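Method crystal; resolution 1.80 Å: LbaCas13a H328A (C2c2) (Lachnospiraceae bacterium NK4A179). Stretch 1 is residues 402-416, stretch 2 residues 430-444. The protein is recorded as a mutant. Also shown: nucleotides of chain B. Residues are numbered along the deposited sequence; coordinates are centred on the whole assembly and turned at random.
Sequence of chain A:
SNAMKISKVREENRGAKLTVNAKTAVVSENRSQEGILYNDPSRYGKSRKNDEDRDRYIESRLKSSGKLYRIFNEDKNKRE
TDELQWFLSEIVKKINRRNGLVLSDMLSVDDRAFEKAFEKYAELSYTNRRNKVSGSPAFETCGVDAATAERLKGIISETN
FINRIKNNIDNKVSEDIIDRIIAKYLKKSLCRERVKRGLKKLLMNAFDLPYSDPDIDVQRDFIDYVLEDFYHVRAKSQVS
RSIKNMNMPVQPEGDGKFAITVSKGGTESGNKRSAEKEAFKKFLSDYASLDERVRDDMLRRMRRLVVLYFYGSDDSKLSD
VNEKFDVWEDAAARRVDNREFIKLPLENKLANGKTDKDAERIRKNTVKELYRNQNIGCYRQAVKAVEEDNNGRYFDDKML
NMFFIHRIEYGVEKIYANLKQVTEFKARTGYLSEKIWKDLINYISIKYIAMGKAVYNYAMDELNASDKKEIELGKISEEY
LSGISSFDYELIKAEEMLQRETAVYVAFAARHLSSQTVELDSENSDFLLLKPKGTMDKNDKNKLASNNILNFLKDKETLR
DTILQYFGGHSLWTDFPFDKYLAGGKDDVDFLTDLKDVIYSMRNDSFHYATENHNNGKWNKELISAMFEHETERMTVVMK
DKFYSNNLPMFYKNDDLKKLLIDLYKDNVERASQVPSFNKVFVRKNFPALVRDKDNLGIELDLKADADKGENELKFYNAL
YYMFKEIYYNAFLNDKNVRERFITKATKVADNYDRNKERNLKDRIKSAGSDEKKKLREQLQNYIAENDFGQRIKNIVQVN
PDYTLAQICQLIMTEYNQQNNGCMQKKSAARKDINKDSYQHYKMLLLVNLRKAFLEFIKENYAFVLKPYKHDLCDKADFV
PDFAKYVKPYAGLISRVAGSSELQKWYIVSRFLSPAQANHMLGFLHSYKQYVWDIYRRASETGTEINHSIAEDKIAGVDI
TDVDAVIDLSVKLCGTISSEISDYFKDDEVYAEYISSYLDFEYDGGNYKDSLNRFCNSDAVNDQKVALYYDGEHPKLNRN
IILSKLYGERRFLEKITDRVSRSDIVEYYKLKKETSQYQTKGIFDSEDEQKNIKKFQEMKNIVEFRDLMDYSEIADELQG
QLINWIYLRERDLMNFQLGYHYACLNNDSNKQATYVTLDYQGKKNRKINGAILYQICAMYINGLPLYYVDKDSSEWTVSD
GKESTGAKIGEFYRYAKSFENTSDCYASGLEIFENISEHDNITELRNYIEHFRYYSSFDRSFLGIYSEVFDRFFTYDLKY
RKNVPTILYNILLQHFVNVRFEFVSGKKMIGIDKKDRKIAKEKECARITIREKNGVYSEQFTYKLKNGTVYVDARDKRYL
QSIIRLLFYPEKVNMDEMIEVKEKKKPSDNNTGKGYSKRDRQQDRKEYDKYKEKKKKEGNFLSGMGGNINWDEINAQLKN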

# COMPACT_ATOMS: atom_id res chain seq x y z
N MET A 402 22.50 8.73 26.80
CA MET A 402 21.13 8.73 27.30
C MET A 402 20.13 8.63 26.15
O MET A 402 19.11 7.96 26.28
CB MET A 402 20.86 9.98 28.13
CG MET A 402 21.53 9.99 29.51
SD MET A 402 21.04 8.57 30.51
CE MET A 402 19.30 8.87 30.65
N PHE A 403 20.41 9.31 25.03
CA PHE A 403 19.52 9.15 23.88
C PHE A 403 19.40 7.69 23.50
O PHE A 403 18.30 7.18 23.26
CB PHE A 403 20.01 9.97 22.69
CG PHE A 403 19.09 9.89 21.50
CD1 PHE A 403 17.97 10.69 21.44
CD2 PHE A 403 19.33 8.97 20.48
CE1 PHE A 403 17.09 10.60 20.36
CE2 PHE A 403 18.46 8.87 19.40
CZ PHE A 403 17.35 9.69 19.34
N PHE A 404 20.53 7.00 23.43
CA PHE A 404 20.52 5.61 23.03
C PHE A 404 19.87 4.74 24.09
O PHE A 404 19.10 3.83 23.77
CB PHE A 404 21.96 5.16 22.73
CG PHE A 404 22.42 5.51 21.34
CD1 PHE A 404 21.63 5.21 20.23
CD2 PHE A 404 23.62 6.19 21.14
CE1 PHE A 404 22.05 5.55 18.94
CE2 PHE A 404 24.05 6.52 19.85
CZ PHE A 404 23.26 6.21 18.76
N ILE A 405 20.15 4.99 25.37
CA ILE A 405 19.51 4.19 26.41
C ILE A 405 17.99 4.36 26.36
O ILE A 405 17.24 3.39 26.54
CB ILE A 405 20.08 4.55 27.79
CG1 ILE A 405 21.51 4.02 27.90
CG2 ILE A 405 19.23 3.92 28.92
CD1 ILE A 405 22.31 4.64 28.99
N HIS A 406 17.53 5.58 26.08
CA HIS A 406 16.09 5.80 25.90
C HIS A 406 15.55 5.07 24.68
O HIS A 406 14.43 4.53 24.73
CB HIS A 406 15.80 7.29 25.80
CG HIS A 406 15.68 7.97 27.13
ND1 HIS A 406 16.36 9.13 27.44
CD2 HIS A 406 14.98 7.63 28.25
CE1 HIS A 406 16.07 9.48 28.68
NE2 HIS A 406 15.23 8.60 29.19
N ARG A 407 16.30 5.06 23.56
CA ARG A 407 15.91 4.25 22.41
C ARG A 407 15.82 2.78 22.78
O ARG A 407 14.89 2.08 22.36
CB ARG A 407 16.91 4.41 21.25
CG ARG A 407 16.95 5.78 20.58
CD ARG A 407 15.59 6.20 20.04
NE ARG A 407 15.01 5.23 19.11
CZ ARG A 407 13.76 5.30 18.69
NH1 ARG A 407 12.98 6.29 19.12
NH2 ARG A 407 13.29 4.39 17.85
N ILE A 408 16.82 2.28 23.52
CA ILE A 408 16.83 0.86 23.89
C ILE A 408 15.60 0.53 24.72
O ILE A 408 14.91 -0.47 24.48
CB ILE A 408 18.12 0.51 24.66
CG1 ILE A 408 19.34 0.65 23.76
CG2 ILE A 408 18.04 -0.93 25.15
CD1 ILE A 408 20.68 0.57 24.53
N GLU A 409 15.34 1.35 25.74
CA GLU A 409 14.19 1.11 26.60
C GLU A 409 12.91 1.11 25.79
O GLU A 409 12.02 0.26 26.00
CB GLU A 409 14.12 2.18 27.69
CG GLU A 409 12.89 2.05 28.57
CD GLU A 409 12.78 3.15 29.60
OE1 GLU A 409 12.82 4.34 29.22
OE2 GLU A 409 12.66 2.81 30.80
N TYR A 410 12.79 2.08 24.89
CA TYR A 410 11.64 2.18 24.00
C TYR A 410 11.53 0.95 23.12
O TYR A 410 10.42 0.46 22.86
CB TYR A 410 11.80 3.45 23.17
CG TYR A 410 10.82 3.64 22.06
CD1 TYR A 410 9.52 4.04 22.32
CD2 TYR A 410 11.20 3.46 20.72
CE1 TYR A 410 8.62 4.24 21.29
CE2 TYR A 410 10.30 3.66 19.69
CZ TYR A 410 9.02 4.05 19.98
OH TYR A 410 8.09 4.26 18.97
N GLY A 411 12.67 0.43 22.67
CA GLY A 411 12.66 -0.71 21.78
C GLY A 411 12.19 -1.96 22.48
O GLY A 411 11.49 -2.78 21.89
N VAL A 412 12.57 -2.12 23.75
CA VAL A 412 12.06 -3.25 24.50
C VAL A 412 10.55 -3.13 24.65
O VAL A 412 9.82 -4.12 24.50
CB VAL A 412 12.75 -3.36 25.88
CG1 VAL A 412 12.06 -4.44 26.73
CG2 VAL A 412 14.20 -3.70 25.69
N GLU A 413 10.06 -1.91 24.93
CA GLU A 413 8.62 -1.72 25.08
C GLU A 413 7.88 -2.01 23.79
O GLU A 413 6.79 -2.58 23.82
CB GLU A 413 8.30 -0.30 25.57
CG GLU A 413 6.79 -0.09 25.76
CD GLU A 413 6.46 1.11 26.65
OE1 GLU A 413 5.28 1.53 26.67
OE2 GLU A 413 7.36 1.63 27.33
N LYS A 414 8.46 -1.63 22.64
CA LYS A 414 7.84 -1.95 21.36
C LYS A 414 7.61 -3.45 21.20
O LYS A 414 6.62 -3.85 20.59
CB LYS A 414 8.71 -1.47 20.19
CG LYS A 414 8.59 0.02 19.87
CD LYS A 414 9.25 0.33 18.52
CE LYS A 414 10.79 0.28 18.65
NZ LYS A 414 11.44 0.61 17.35
N ILE A 415 8.51 -4.27 21.75
CA ILE A 415 8.37 -5.71 21.61
C ILE A 415 7.28 -6.26 22.53
O ILE A 415 6.43 -7.04 22.09
CB ILE A 415 9.72 -6.39 21.88
CG1 ILE A 415 10.70 -6.12 20.72
CG2 ILE A 415 9.53 -7.90 22.09
CD1 ILE A 415 12.14 -6.37 21.10
N TYR A 416 7.27 -5.87 23.81
CA TYR A 416 6.31 -6.52 24.71
C TYR A 416 4.96 -5.83 24.76
O TYR A 416 3.96 -6.49 25.02
CB TYR A 416 6.87 -6.68 26.13
CG TYR A 416 6.97 -5.43 26.96
CD1 TYR A 416 5.84 -4.85 27.52
CD2 TYR A 416 8.20 -4.83 27.20
CE1 TYR A 416 5.92 -3.70 28.26
CE2 TYR A 416 8.29 -3.68 27.96
CZ TYR A 416 7.15 -3.12 28.48
OH TYR A 416 7.22 -1.97 29.23
N GLY A 430 19.07 -12.60 24.64
CA GLY A 430 19.76 -12.39 23.37
C GLY A 430 18.82 -12.12 22.21
O GLY A 430 19.22 -11.50 21.22
N TYR A 431 17.58 -12.62 22.29
CA TYR A 431 16.59 -12.18 21.31
C TYR A 431 16.38 -10.68 21.42
O TYR A 431 16.36 -9.97 20.41
CB TYR A 431 15.26 -12.91 21.54
CG TYR A 431 14.12 -12.31 20.75
CD1 TYR A 431 13.89 -12.69 19.44
CD2 TYR A 431 13.30 -11.34 21.31
CE1 TYR A 431 12.84 -12.13 18.70
CE2 TYR A 431 12.26 -10.77 20.59
CZ TYR A 431 12.04 -11.18 19.29
OH TYR A 431 11.00 -10.63 18.59
N LEU A 432 16.20 -10.19 22.64
CA LEU A 432 15.92 -8.78 22.86
C LEU A 432 17.12 -7.91 22.53
O LEU A 432 16.97 -6.84 21.91
CB LEU A 432 15.49 -8.55 24.30
CG LEU A 432 14.21 -9.29 24.67
CD1 LEU A 432 13.96 -9.14 26.14
CD2 LEU A 432 13.03 -8.74 23.86
N SER A 433 18.31 -8.30 22.98
CA SER A 433 19.47 -7.46 22.72
C SER A 433 19.68 -7.29 21.22
O SER A 433 20.00 -6.19 20.76
CB SER A 433 20.73 -8.02 23.40
OG SER A 433 21.12 -9.26 22.88
N GLU A 434 19.48 -8.36 20.45
CA GLU A 434 19.72 -8.25 19.01
C GLU A 434 18.57 -7.56 18.29
O GLU A 434 18.81 -6.83 17.33
CB GLU A 434 20.02 -9.63 18.44
CG GLU A 434 21.28 -10.24 19.10
CD GLU A 434 22.32 -9.18 19.45
OE1 GLU A 434 22.68 -9.06 20.64
OE2 GLU A 434 22.76 -8.44 18.53
N LYS A 435 17.33 -7.73 18.76
CA LYS A 435 16.26 -6.91 18.21
C LYS A 435 16.54 -5.43 18.45
O LYS A 435 16.34 -4.60 17.55
CB LYS A 435 14.92 -7.27 18.83
CG LYS A 435 14.26 -8.49 18.22
CD LYS A 435 13.93 -8.23 16.76
CE LYS A 435 13.27 -9.46 16.17
NZ LYS A 435 13.17 -9.39 14.69
N ILE A 436 16.98 -5.08 19.66
CA ILE A 436 17.25 -3.68 19.99
C ILE A 436 18.45 -3.16 19.19
O ILE A 436 18.45 -2.02 18.72
CB ILE A 436 17.45 -3.50 21.51
CG1 ILE A 436 16.11 -3.16 22.18
CG2 ILE A 436 18.45 -2.40 21.82
CD1 ILE A 436 15.03 -4.20 21.93
N TRP A 437 19.50 -3.98 19.06
CA TRP A 437 20.64 -3.60 18.23
C TRP A 437 20.20 -3.24 16.82
O TRP A 437 20.55 -2.17 16.30
CB TRP A 437 21.65 -4.76 18.20
CG TRP A 437 22.83 -4.65 17.25
CD1 TRP A 437 23.11 -5.48 16.22
CD2 TRP A 437 23.89 -3.67 17.28
NE1 TRP A 437 24.28 -5.09 15.59
CE2 TRP A 437 24.78 -3.99 16.23
CE3 TRP A 437 24.18 -2.58 18.09
CZ2 TRP A 437 25.93 -3.24 15.96
CZ3 TRP A 437 25.33 -1.82 17.81
CH2 TRP A 437 26.19 -2.16 16.76
N LYS A 438 19.41 -4.11 16.19
CA LYS A 438 18.94 -3.80 14.85
C LYS A 438 17.98 -2.61 14.86
O LYS A 438 17.88 -1.90 13.86
CB LYS A 438 18.28 -5.01 14.23
CG LYS A 438 19.25 -6.16 13.95
CD LYS A 438 18.53 -7.32 13.29
CE LYS A 438 19.47 -8.49 13.05
NZ LYS A 438 19.54 -9.34 14.28
N ASP A 439 17.26 -2.42 15.97
CA ASP A 439 16.37 -1.27 16.15
C ASP A 439 17.15 0.04 16.19
O ASP A 439 16.72 1.05 15.62
CB ASP A 439 15.57 -1.49 17.45
CG ASP A 439 14.38 -0.58 17.61
OD1 ASP A 439 14.06 0.26 16.72
OD2 ASP A 439 13.73 -0.73 18.68
N LEU A 440 18.31 0.03 16.85
CA LEU A 440 19.16 1.22 16.87
C LEU A 440 19.70 1.52 15.48
O LEU A 440 19.74 2.68 15.06
CB LEU A 440 20.32 1.02 17.84
CG LEU A 440 19.92 0.90 19.31
CD1 LEU A 440 21.16 0.95 20.20
CD2 LEU A 440 18.93 1.98 19.71
N ILE A 441 20.15 0.48 14.78
CA ILE A 441 20.64 0.68 13.43
C ILE A 441 19.50 1.14 12.52
O ILE A 441 19.68 2.02 11.68
CB ILE A 441 21.30 -0.62 12.93
CG1 ILE A 441 22.57 -0.88 13.76
CG2 ILE A 441 21.64 -0.53 11.47
CD1 ILE A 441 23.13 -2.27 13.52
N ASN A 442 18.30 0.60 12.74
CA ASN A 442 17.13 1.06 12.00
C ASN A 442 16.93 2.55 12.17
O ASN A 442 16.67 3.28 11.20
CB ASN A 442 15.89 0.32 12.49
CG ASN A 442 14.64 0.75 11.75
OD1 ASN A 442 14.41 0.29 10.65
ND2 ASN A 442 13.84 1.64 12.35
N TYR A 443 17.05 3.03 13.41
CA TYR A 443 16.79 4.43 13.68
C TYR A 443 17.78 5.31 12.93
O TYR A 443 17.40 6.31 12.32
CB TYR A 443 16.85 4.68 15.18
CG TYR A 443 16.32 6.02 15.59
CD1 TYR A 443 14.95 6.26 15.66
CD2 TYR A 443 17.18 7.07 15.89
CE1 TYR A 443 14.46 7.51 16.01
CE2 TYR A 443 16.69 8.31 16.25
CZ TYR A 443 15.34 8.52 16.32
OH TYR A 443 14.88 9.77 16.69
N ILE A 444 19.06 4.94 12.94
CA ILE A 444 20.06 5.66 12.15
C ILE A 444 19.70 5.61 10.67
O ILE A 444 19.76 6.62 9.97
CB ILE A 444 21.46 5.08 12.41
CG1 ILE A 444 21.78 5.10 13.90
CG2 ILE A 444 22.51 5.88 11.62
CD1 ILE A 444 23.04 4.25 14.18
P C B 10 9.88 3.40 15.68
OP1 C B 10 11.29 3.10 16.07
OP2 C B 10 8.71 3.30 16.61
O5' C B 10 9.80 4.93 15.21
C5' C B 10 10.62 5.45 14.19
C4' C B 10 10.02 6.71 13.62
O4' C B 10 8.70 6.42 13.11
C3' C B 10 9.79 7.84 14.61
O3' C B 10 10.97 8.60 14.82
C2' C B 10 8.67 8.63 13.94
O2' C B 10 9.17 9.38 12.84
C1' C B 10 7.83 7.50 13.37
N1 C B 10 6.77 7.05 14.29
C2 C B 10 5.61 7.82 14.35
O2 C B 10 5.53 8.86 13.64
N3 C B 10 4.61 7.43 15.16
C4 C B 10 4.75 6.32 15.89
N4 C B 10 3.73 5.97 16.68
C5 C B 10 5.93 5.51 15.86
C6 C B 10 6.92 5.91 15.05
P A B 16 10.89 11.41 36.28
OP1 A B 16 10.37 12.32 37.32
OP2 A B 16 11.93 11.88 35.32
O5' A B 16 11.48 10.13 37.00
C5' A B 16 10.77 9.47 38.06
C4' A B 16 11.48 8.20 38.47
O4' A B 16 11.57 7.33 37.32
C3' A B 16 12.91 8.38 38.97
O3' A B 16 13.24 7.30 39.83
C2' A B 16 13.72 8.23 37.70
O2' A B 16 15.05 7.79 37.92
C1' A B 16 12.93 7.18 36.93
N9 A B 16 12.96 7.35 35.48
C8 A B 16 13.07 8.50 34.73
N7 A B 16 13.00 8.27 33.44
C5 A B 16 12.82 6.90 33.35
C6 A B 16 12.67 6.02 32.27
N6 A B 16 12.68 6.43 30.99
N1 A B 16 12.50 4.72 32.55
C2 A B 16 12.48 4.30 33.83
N3 A B 16 12.61 5.03 34.94
C4 A B 16 12.78 6.32 34.61
P G B 19 4.56 6.53 36.82
OP1 G B 19 3.73 7.45 37.62
OP2 G B 19 4.21 5.11 36.68
O5' G B 19 4.55 7.17 35.36
C5' G B 19 4.82 8.55 35.16
C4' G B 19 5.04 8.80 33.69
O4' G B 19 6.09 7.93 33.23
C3' G B 19 3.85 8.48 32.80
O3' G B 19 2.98 9.59 32.69
C2' G B 19 4.51 8.13 31.47
O2' G B 19 4.88 9.33 30.82
C1' G B 19 5.79 7.45 31.94
N9 G B 19 5.68 5.98 32.02
C8 G B 19 5.61 5.19 33.14
N7 G B 19 5.58 3.92 32.87
C5 G B 19 5.63 3.87 31.48
C6 G B 19 5.62 2.77 30.58
O6 G B 19 5.55 1.57 30.86
N1 G B 19 5.68 3.19 29.24
C2 G B 19 5.76 4.50 28.83
N2 G B 19 5.82 4.75 27.51
N3 G B 19 5.77 5.53 29.66
C4 G B 19 5.70 5.14 30.95
O HOH W 1 13.86 2.51 15.11
O HOH W 2 15.88 2.71 17.85
O HOH W 3 14.09 1.80 19.72
O HOH W 4 12.70 -3.16 19.32

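What is the strongest polar link between the two helices? It is the salt bridge from Lys414 to Asp439. Lys414 NZ donates a hydrogen bond to Asp439 OD1 at 2.7 Å, and a second, weak one runs from Lys414 NZ to Asp439 OD2 at 3.0 Å. Both residues point their CA-to-CB bonds toward the opposing helix, and the long lysine chain carries its charge to the buried carboxylate. The same amine reaches the RNA backbone, with Lys414 NZ hydrogen-bonded to C10 OP1 at 2.8 Å, so one cation serves two anions.

How does Arg407 take part without a salt bridge of its own? Arg407 NH2 stays 4.4 Å from Asp439 OD1. Water 2 accepts from Arg407 NE at 2.9 Å and can donate weakly to Asp439 O at 2.9 Å, so it can link the helices; water 1 accepts from Asn442 ND2 at 2.9 Å and, weakly, from Arg407 NH2 at 3.4 Å, and Asp439 OD1, at 2.8 Å, is one of the acceptors competing for its protons. With chi1, chi2 and chi3 all m, the arginine folds so that its guanidinium lies flat on the Tyr443 ring, centres 4.0 Å apart and planes at 26°. Arg407 CD sits over the same ring, 4.2 Å from the centroid of Tyr443. A flat cation suits this place because stacking leaves its edge free for polar partners; there Arg407 NH2 makes a weak hydrogen bond to C10 OP1 at 3.0 Å.

Why is there a glycine at the centre? The helices approach to 9.4 Å between axes, and the CA atoms of Gly411 and Ile436 come within 5.8 Å. Asp439 OD2 lies just 3.3 Å from Gly411 CA; a CB on Gly411 would fall 2.5 Å from that oxygen, a clash. The carboxylate also shares water 4, which donates to Gly411 O at 2.9 Å and to Asp439 OD2 at 2.7 Å.

What packs beside these polar contacts? Two isoleucines act as knobs in reciprocal holes. Ile436 sits among Ile408, Gly411, Val412 and Ile415, while Ile415 sits among Tyr431, Leu432, Lys435 and Ile436; the two meet at 3.7 Å between Ile415 CD1 and Ile436 CD1. Their branched, apolar side chains fill these pockets without needing polar partners. Further along, Leu440 brings its CD2 to 3.5 Å from Arg407 CB and its CD1 to 4.0 Å from Ile408 CG1. Phe403 extends the packing beyond it, its CZ reaching 3.4 Å from Tyr443 CE2 in an oblique aromatic pair. In all, 733 Å² is buried, counting both sides.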